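Local coordinates for endonuclease MutS2 (Deinococcus radiodurans, PDB 4OD6), which probably senses collided ribosomes and splits them with the energy of ATP, and carries the Smr nuclease domain that makes up this chain, at residues A23-L28 and R59-T64; V45-G48 and L54-T57; H72-N77 and V83-V88. All blocks are in the same frame, centred on the assembly; numbering follows the deposited sequence.

Interaction 1: A23-L28 and R59-T64; sequences AAVEEL and RDYLKT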
loop_
_atom_site.group_PDB
_atom_site.type_symbol
_atom_site.label_atom_id
_atom_site.label_comp_id
_atom_site.label_asym_id
_atom_site.label_seq_id
_atom_site.Cartn_x
_atom_site.Cartn_y
_atom_site.Cartn_z
ATOM N N ALA A 23 7.425 -7.906 7.555
ATOM C CA ALA A 23 6.487 -7.204 8.411
ATOM C C ALA A 23 5.597 -6.255 7.610
ATOM O O ALA A 23 4.429 -6.157 7.863
ATOM C CB ALA A 23 7.230 -6.449 9.519
ATOM N N ALA A 24 6.174 -5.553 6.674
ATOM C CA ALA A 24 5.417 -4.628 5.851
ATOM C C ALA A 24 4.368 -5.367 5.001
ATOM O O ALA A 24 3.227 -4.925 4.863
ATOM C CB ALA A 24 6.354 -3.778 4.994
ATOM N N VAL A 25 4.751 -6.494 4.412
ATOM C CA VAL A 25 3.807 -7.280 3.625
ATOM C C VAL A 25 2.689 -7.784 4.516
ATOM O O VAL A 25 1.545 -7.691 4.143
ATOM C CB VAL A 25 4.523 -8.450 2.899
ATOM C CG1 VAL A 25 3.522 -9.450 2.354
ATOM C CG2 VAL A 25 5.414 -7.920 1.796
ATOM N N GLU A 26 3.012 -8.286 5.692
ATOM C CA GLU A 26 1.968 -8.790 6.584
ATOM C C GLU A 26 0.942 -7.691 6.943
ATOM O O GLU A 26 -0.266 -7.896 6.944
ATOM C CB GLU A 26 2.605 -9.297 7.884
ATOM C CG GLU A 26 1.600 -9.744 8.935
ATOM C CD GLU A 26 2.205 -9.952 10.298
ATOM O OE1 GLU A 26 3.442 -9.924 10.454
ATOM O OE2 GLU A 26 1.415 -10.096 11.221
ATOM N N GLU A 27 1.436 -6.514 7.263
ATOM C CA GLU A 27 0.571 -5.386 7.583
ATOM C C GLU A 27 -0.268 -4.951 6.386
ATOM O O GLU A 27 -1.426 -4.668 6.522
ATOM C CB GLU A 27 1.376 -4.219 8.143
ATOM C CG GLU A 27 2.017 -4.489 9.503
ATOM C CD GLU A 27 1.046 -4.967 10.565
ATOM O OE1 GLU A 27 0.033 -4.301 10.687
ATOM O OE2 GLU A 27 1.353 -5.990 11.190
ATOM N N LEU A 28 0.361 -4.909 5.222
ATOM C CA LEU A 28 -0.353 -4.512 4.022
ATOM C C LEU A 28 -1.475 -5.504 3.702
ATOM O O LEU A 28 -2.587 -5.113 3.401
ATOM C CB LEU A 28 0.620 -4.376 2.847
ATOM C CG LEU A 28 -0.007 -4.025 1.497
ATOM C CD1 LEU A 28 -0.810 -2.733 1.582
ATOM C CD2 LEU A 28 1.072 -3.913 0.425
ATOM N N ARG A 59 4.993 -3.720 -4.189
ATOM C CA ARG A 59 4.364 -3.760 -5.491
ATOM C C ARG A 59 4.329 -5.174 -5.984
ATOM O O ARG A 59 3.426 -5.632 -6.626
ATOM C CB ARG A 59 5.093 -2.859 -6.454
ATOM C CG ARG A 59 4.903 -1.371 -6.179
ATOM C CD ARG A 59 5.814 -0.529 -7.028
ATOM N NE ARG A 59 5.670 -0.859 -8.428
ATOM C CZ ARG A 59 4.784 -0.305 -9.227
ATOM N NH1 ARG A 59 3.956 0.618 -8.763
ATOM N NH2 ARG A 59 4.717 -0.706 -10.484
ATOM N N ASP A 60 5.410 -5.892 -5.692
ATOM C CA ASP A 60 5.493 -7.290 -6.117
ATOM C C ASP A 60 4.410 -8.137 -5.456
ATOM O O ASP A 60 3.785 -8.979 -6.102
ATOM C CB ASP A 60 6.872 -7.865 -5.786
ATOM C CG ASP A 60 6.980 -9.344 -6.106
ATOM O OD1 ASP A 60 7.149 -9.684 -7.292
ATOM O OD2 ASP A 60 6.898 -10.165 -5.169
ATOM N N TYR A 61 4.183 -7.902 -4.169
ATOM C CA TYR A 61 3.123 -8.592 -3.447
ATOM C C TYR A 61 1.743 -8.196 -3.984
ATOM O O TYR A 61 0.859 -9.036 -4.130
ATOM C CB TYR A 61 3.215 -8.301 -1.935
ATOM C CG TYR A 61 1.944 -8.638 -1.180
ATOM C CD1 TYR A 61 1.695 -9.928 -0.740
ATOM C CD2 TYR A 61 0.964 -7.678 -0.982
ATOM C CE1 TYR A 61 0.524 -10.244 -0.083
ATOM C CE2 TYR A 61 -0.210 -7.981 -0.326
ATOM C CZ TYR A 61 -0.426 -9.265 0.120
ATOM O OH TYR A 61 -1.594 -9.572 0.772
ATOM N N LEU A 62 1.564 -6.907 -4.244
ATOM C CA LEU A 62 0.240 -6.362 -4.571
ATOM C C LEU A 62 -0.227 -7.059 -5.941
ATOM O O LEU A 62 -1.458 -7.104 -6.169
ATOM C CB LEU A 62 0.298 -4.887 -4.800
ATOM C CG LEU A 62 0.280 -4.101 -3.500
ATOM C CD1 LEU A 62 0.690 -2.648 -3.685
ATOM C CD2 LEU A 62 -1.078 -4.245 -2.838
ATOM N N LYS A 63 0.651 -7.470 -6.925
ATOM C CA LYS A 63 0.286 -7.935 -8.237
ATOM C C LYS A 63 -0.576 -9.143 -8.082
ATOM O O LYS A 63 -1.255 -9.588 -8.969
ATOM C CB LYS A 63 1.540 -8.303 -9.071
ATOM C CG LYS A 63 2.483 -7.158 -9.487
ATOM C CD LYS A 63 3.986 -7.456 -9.381
ATOM C CE LYS A 63 4.920 -6.271 -9.750
ATOM N NZ LYS A 63 6.401 -6.397 -9.442
ATOM N N THR A 64 -0.437 -9.838 -6.944
ATOM C CA THR A 64 -1.261 -11.080 -6.736
ATOM C C THR A 64 -2.238 -11.139 -5.530
ATOM O O THR A 64 -2.864 -12.161 -5.268
ATOM C CB THR A 64 -0.408 -12.374 -6.682
ATOM O OG1 THR A 64 0.517 -12.301 -5.589
ATOM C CG2 THR A 64 0.334 -12.598 -7.995
#
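Tyr61, whose ring lies against Val25 and Leu28 of the neighbouring helix, has its hydroxyl gripped from beyond the two segments: Arg29 makes a hydrogen bond to OH, and Asp65 adds a weak one. These partners tether the outer end of the ring, while the contact itself is wholly apolar, with no hydrogen bond across it. Between segments 23-28 and 59-64 the backbones are nearest at Val25 CA and Tyr61 CA, 7.2 Å apart. Tyr61 has CG anti to the backbone N (chi1 163°), which directs the ring at helix 21-38. Over one face of it sits a single branch of Val25: CG1 is 4.0 Å from the ring centroid and 27° off the normal, a CH-pi contact. The methyl is displaced toward one side of the ring, and Val25 CG1 comes within 3.6 Å of Tyr61 CD1. Leu28, one turn along from Val25, works with CD2 alone. That methyl meets the ring obliquely beside CD2, Leu28 CD2 to Tyr61 CD2 being 4.0 Å, and it also touches the branch end of Leu62, with Leu28 CD2 3.9 Å from Leu62 CD2. The two leucines cross at about a right angle. Further in, Leu58 of helix 53-62 packs on Ala24, Val25 and Leu28, and Leu62 reaches the sheet at Thr84 and Val86. The interface therefore grades from a buried leucine layer facing the sheet to a partly exposed tyrosine at its outer margin. This is the seam between the two helices that pack side by side on one face of the four-stranded sheet in the alpha/beta Smr domain. Dispersion and CH-pi contacts hold it together, and the ring covers the apolar seam while its hydroxyl keeps hydrogen-bonding partners outside it.

Interaction 2: V45-G48 and L54-T57; sequences VVHG and LRRT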
loop_
_atom_site.group_PDB
_atom_site.type_symbol
_atom_site.label_atom_id
_atom_site.label_comp_id
_atom_site.label_asym_id
_atom_site.label_seq_id
_atom_site.Cartn_x
_atom_site.Cartn_y
_atom_site.Cartn_z
ATOM N N VAL A 45 -0.537 3.677 1.008
ATOM C CA VAL A 45 0.508 2.893 1.649
ATOM C C VAL A 45 1.777 3.719 1.649
ATOM O O VAL A 45 2.440 3.888 0.652
ATOM C CB VAL A 45 0.719 1.556 0.919
ATOM C CG1 VAL A 45 1.759 0.701 1.625
ATOM C CG2 VAL A 45 -0.592 0.810 0.797
ATOM N N VAL A 46 2.094 4.211 2.838
ATOM C CA VAL A 46 3.245 5.065 3.084
ATOM C C VAL A 46 4.449 4.215 3.449
ATOM O O VAL A 46 4.659 3.894 4.606
ATOM C CB VAL A 46 2.924 6.144 4.166
ATOM C CG1 VAL A 46 4.080 7.130 4.274
ATOM C CG2 VAL A 46 1.610 6.834 3.807
ATOM N N HIS A 47 5.243 3.869 2.426
ATOM C CA HIS A 47 6.429 3.038 2.622
ATOM C C HIS A 47 7.748 3.781 2.548
ATOM O O HIS A 47 8.727 3.250 2.924
ATOM C CB HIS A 47 6.468 1.830 1.671
ATOM C CG HIS A 47 6.135 2.166 0.254
ATOM N ND1 HIS A 47 6.901 3.027 -0.506
ATOM C CD2 HIS A 47 5.068 1.839 -0.504
ATOM C CE1 HIS A 47 6.328 3.173 -1.684
ATOM N NE2 HIS A 47 5.210 2.475 -1.702
ATOM N N GLY A 48 7.748 4.994 2.022
ATOM C CA GLY A 48 8.963 5.770 1.893
ATOM C C GLY A 48 9.712 5.392 0.635
ATOM O O GLY A 48 9.407 4.405 -0.019
ATOM N N LEU A 54 11.177 -1.422 0.103
ATOM C CA LEU A 54 9.770 -1.620 0.461
ATOM C C LEU A 54 8.859 -1.408 -0.742
ATOM O O LEU A 54 7.955 -2.197 -0.972
ATOM C CB LEU A 54 9.373 -0.715 1.634
ATOM C CG LEU A 54 9.972 -1.085 2.995
ATOM C CD1 LEU A 54 9.313 -0.230 4.060
ATOM C CD2 LEU A 54 9.780 -2.562 3.311
ATOM N N ARG A 55 9.103 -0.378 -1.524
ATOM C CA ARG A 55 8.199 -0.113 -2.633
ATOM C C ARG A 55 8.172 -1.321 -3.582
ATOM O O ARG A 55 7.142 -1.785 -3.982
ATOM C CB ARG A 55 8.676 1.123 -3.410
ATOM C CG ARG A 55 7.950 1.411 -4.718
ATOM C CD ARG A 55 8.574 2.633 -5.372
ATOM N NE ARG A 55 7.895 2.988 -6.595
ATOM C CZ ARG A 55 8.166 2.428 -7.750
ATOM N NH1 ARG A 55 9.111 1.518 -7.845
ATOM N NH2 ARG A 55 7.474 2.791 -8.795
ATOM N N ARG A 56 9.344 -1.818 -3.959
ATOM C CA ARG A 56 9.428 -2.905 -4.944
ATOM C C ARG A 56 8.821 -4.169 -4.398
ATOM O O ARG A 56 8.137 -4.847 -5.091
ATOM C CB ARG A 56 10.860 -3.135 -5.379
ATOM C CG ARG A 56 11.359 -2.072 -6.330
ATOM C CD ARG A 56 12.727 -2.412 -6.870
ATOM N NE ARG A 56 13.697 -2.549 -5.806
ATOM C CZ ARG A 56 14.445 -1.540 -5.371
ATOM N NH1 ARG A 56 14.299 -0.355 -5.890
ATOM N NH2 ARG A 56 15.281 -1.730 -4.384
ATOM N N THR A 57 9.128 -4.509 -3.172
ATOM C CA THR A 57 8.580 -5.737 -2.592
ATOM C C THR A 57 7.047 -5.682 -2.362
ATOM O O THR A 57 6.325 -6.625 -2.598
ATOM C CB THR A 57 9.283 -6.155 -1.297
ATOM O OG1 THR A 57 9.147 -5.130 -0.330
ATOM C CG2 THR A 57 10.724 -6.394 -1.531
#
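His47 and Arg55 make the tight part of this contact, the imidazole lying flat against the helix backbone rather than against a side-chain tip. Arg55 CA stands over the middle of the ring, 3.9 Å from the centroid of His47 and only 10° off its normal, a CH-pi contact. Alongside it, Arg55 CB comes to 3.6 Å from His47 CE1. The ring cannot easily turn away, because ND1 donates to Gly48 O in a nearly straight bond of 2.9 Å, with the acceptor in the ring plane, and NE2 is hydrogen-bonded to Thr84 of the sheet. With chi1 at 46°, His47 places CG between its own backbone N and carbonyl carbon, which turns the ring to the helix. Leu54 packs at the base of the histidine: its CB lies 3.9 Å from His47 CB, and its CD1 rests 3.7 Å from His47 O. Beyond Arg55 CG the contact loosens. The Arg55 chain runs extended away from the imidazole, its guanidinium plane 81° from that of the ring, with His47 NE2 and Arg55 NE 5.6 Å apart. That end belongs to another partnership, a salt bridge to Asp73, and it also touches His81. His47 and Gly48 open the HGxG signature of Smr domains. It begins the connection from strand 43-46 to helix 53-62, the strand-to-helix half of a split beta-alpha-beta unit in which strand 83-88 lies between the two parallel strands.

Interaction 3: H72-N77 and V83-V88; sequences HDAEAN and VTIVNV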
loop_
_atom_site.group_PDB
_atom_site.type_symbol
_atom_site.label_atom_id
_atom_site.label_comp_id
_atom_site.label_asym_id
_atom_site.label_seq_id
_atom_site.Cartn_x
_atom_site.Cartn_y
_atom_site.Cartn_z
ATOM N N HIS A 72 -0.850 1.950 -7.951
ATOM C CA HIS A 72 0.041 2.856 -8.647
ATOM C C HIS A 72 0.675 3.834 -7.673
ATOM O O HIS A 72 0.249 3.970 -6.562
ATOM C CB HIS A 72 -0.697 3.625 -9.737
ATOM C CG HIS A 72 -1.905 4.338 -9.257
ATOM N ND1 HIS A 72 -1.864 5.546 -8.595
ATOM C CD2 HIS A 72 -3.204 3.988 -9.315
ATOM C CE1 HIS A 72 -3.090 5.909 -8.290
ATOM N NE2 HIS A 72 -3.922 4.981 -8.716
ATOM N N ASP A 73 1.683 4.536 -8.153
ATOM C CA ASP A 73 2.348 5.585 -7.393
ATOM C C ASP A 73 1.367 6.677 -7.097
ATOM O O ASP A 73 0.471 6.939 -7.841
ATOM C CB ASP A 73 3.459 6.235 -8.221
ATOM C CG ASP A 73 4.556 5.304 -8.576
ATOM O OD1 ASP A 73 4.888 4.461 -7.817
ATOM O OD2 ASP A 73 5.158 5.465 -9.657
ATOM N N ALA A 74 1.569 7.330 -5.976
ATOM C CA ALA A 74 0.871 8.545 -5.701
ATOM C C ALA A 74 1.346 9.638 -6.650
ATOM O O ALA A 74 2.385 9.559 -7.188
ATOM C CB ALA A 74 1.081 8.980 -4.266
ATOM N N GLU A 75 0.527 10.667 -6.719
ATOM C CA GLU A 75 0.807 11.888 -7.468
ATOM C C GLU A 75 1.971 12.559 -6.796
ATOM O O GLU A 75 2.256 12.321 -5.643
ATOM C CB GLU A 75 -0.395 12.817 -7.448
ATOM C CG GLU A 75 -1.611 12.236 -8.146
ATOM C CD GLU A 75 -1.424 12.103 -9.646
ATOM O OE1 GLU A 75 -2.390 11.777 -10.362
ATOM O OE2 GLU A 75 -0.305 12.345 -10.108
ATOM N N ALA A 76 2.619 13.423 -7.545
ATOM C CA ALA A 76 3.843 14.045 -7.106
ATOM C C ALA A 76 3.639 14.847 -5.885
ATOM O O ALA A 76 4.496 14.860 -5.062
ATOM C CB ALA A 76 4.438 14.915 -8.203
ATOM N N ASN A 77 2.497 15.507 -5.802
ATOM C CA ASN A 77 2.147 16.381 -4.694
ATOM C C ASN A 77 1.738 15.619 -3.446
ATOM O O ASN A 77 1.517 16.199 -2.429
ATOM C CB ASN A 77 1.004 17.304 -5.113
ATOM C CG ASN A 77 -0.157 16.526 -5.644
ATOM O OD1 ASN A 77 -0.012 15.775 -6.588
ATOM N ND2 ASN A 77 -1.300 16.650 -4.995
ATOM N N VAL A 83 4.800 6.608 -1.767
ATOM C CA VAL A 83 3.460 6.175 -1.415
ATOM C C VAL A 83 2.869 5.380 -2.573
ATOM O O VAL A 83 2.914 5.780 -3.730
ATOM C CB VAL A 83 2.559 7.373 -1.094
ATOM C CG1 VAL A 83 1.144 6.920 -0.751
ATOM C CG2 VAL A 83 3.174 8.245 -0.001
ATOM N N THR A 84 2.288 4.251 -2.242
ATOM C CA THR A 84 1.567 3.438 -3.224
ATOM C C THR A 84 0.062 3.517 -2.930
ATOM O O THR A 84 -0.373 3.290 -1.843
ATOM C CB THR A 84 2.013 1.936 -3.227
ATOM O OG1 THR A 84 3.366 1.835 -3.667
ATOM C CG2 THR A 84 1.180 1.110 -4.157
ATOM N N ILE A 85 -0.708 3.850 -3.939
ATOM C CA ILE A 85 -2.163 3.888 -3.860
ATOM C C ILE A 85 -2.687 2.527 -4.227
ATOM O O ILE A 85 -2.320 1.985 -5.274
ATOM C CB ILE A 85 -2.753 4.921 -4.860
ATOM C CG1 ILE A 85 -2.118 6.310 -4.658
ATOM C CG2 ILE A 85 -4.255 5.045 -4.739
ATOM C CD1 ILE A 85 -2.317 6.861 -3.280
ATOM N N VAL A 86 -3.527 1.980 -3.372
ATOM C CA VAL A 86 -4.122 0.682 -3.617
ATOM C C VAL A 86 -5.636 0.868 -3.768
ATOM O O VAL A 86 -6.321 1.315 -2.865
ATOM C CB VAL A 86 -3.802 -0.311 -2.475
ATOM C CG1 VAL A 86 -4.455 -1.656 -2.757
ATOM C CG2 VAL A 86 -2.276 -0.480 -2.310
ATOM N N ASN A 87 -6.139 0.515 -4.949
ATOM C CA ASN A 87 -7.577 0.444 -5.238
ATOM C C ASN A 87 -8.044 -0.957 -4.931
ATOM O O ASN A 87 -7.591 -1.909 -5.523
ATOM C CB ASN A 87 -7.841 0.825 -6.682
ATOM C CG ASN A 87 -7.333 2.212 -6.983
ATOM O OD1 ASN A 87 -7.741 3.164 -6.343
ATOM N ND2 ASN A 87 -6.398 2.316 -7.918
ATOM N N VAL A 88 -8.916 -1.044 -3.942
ATOM C CA VAL A 88 -9.400 -2.291 -3.385
ATOM C C VAL A 88 -10.723 -2.678 -4.038
ATOM O O VAL A 88 -11.572 -1.850 -4.294
ATOM C CB VAL A 88 -9.582 -2.162 -1.849
ATOM C CG1 VAL A 88 -10.136 -3.443 -1.250
ATOM C CG2 VAL A 88 -8.280 -1.791 -1.185
HETATM O O HOH W 1 -6.481 5.574 -8.757
HETATM O O HOH W 2 3.935 2.106 -6.413
#
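His72 O takes the shortest bond between the strands, from Ile85 N at 2.8 Å, with the N-H pointing nearly straight down the carbonyl. The return bond, His72 N to Ile85 O, is 3.1 Å long and lies in the carbonyl plane, completing a hydrogen-bonded antiparallel pair. Ala74 N then donates to Val83 O at 3.0 Å, carrying the pairing one step past the end of strand 68-73. Beside these backbone bonds, the His72 imidazole bonds within its own segment: ND1 to Asp73 O is 2.8 Å and almost linear at 175°, although the donor stands 43° out of that carbonyl's plane. Such a bond fixes the ring's rotation, and water 1 sits in plane at its edge, 2.6 Å from His72 NE2, with a weak link on to Asn87 ND2, whose stronger partner is Ser70. The strands 68-73 and 83-88 form a beta hairpin, with 68-73 at the edge of the four-stranded sheet and 83-88 inside it. At the non-hydrogen-bonded pair Asp73 and Thr84, the side chains diverge, yet water 2 bridges them, donating to Asp73 OD1 and lying 2.8 Å from Thr84 OG1. The same carboxylate oxygen is in a salt bridge with Arg55, and the hydroxyl has His47 as its second partner. On the other side of the sheet, chi1 of 54° sets His72 CG between its backbone N and carbonyl carbon, with the ring over Ile85: Ile85 CB lies over one face in a CH-pi contact, 3.6 Å from His72 CE1. CG1 and CG2 of the isoleucine flank that approach, the chains crossing at a slant. Farther toward the turn, Ala74 CB nests 3.9 Å from Val83 CB and touches the Ile85 CD1 methyl, while Pro42 and Arg44 pack on Ile85.

Interactions 1 and 2 share helix 53-62 and have centres about 9 Å apart; Leu28 CD1 meets Val45 CG2 at 3.6 Å, carrying the helix pair onto the sheet. Interaction 2 lies nested within the chain loop that interaction 1 closes. Interactions 2 and 3, centres about 10 Å apart, join through polar atoms: His47 NE2 is 2.8 Å from Thr84 OG1, and Val45 N is 2.9 Å from Thr84 O, a probable hydrogen bond between neighbouring strands. Interactions 1 and 3 are farther apart, about 14 Å between centres, yet Leu62 CD1 still packs 3.8 Å from Thr84 CG2.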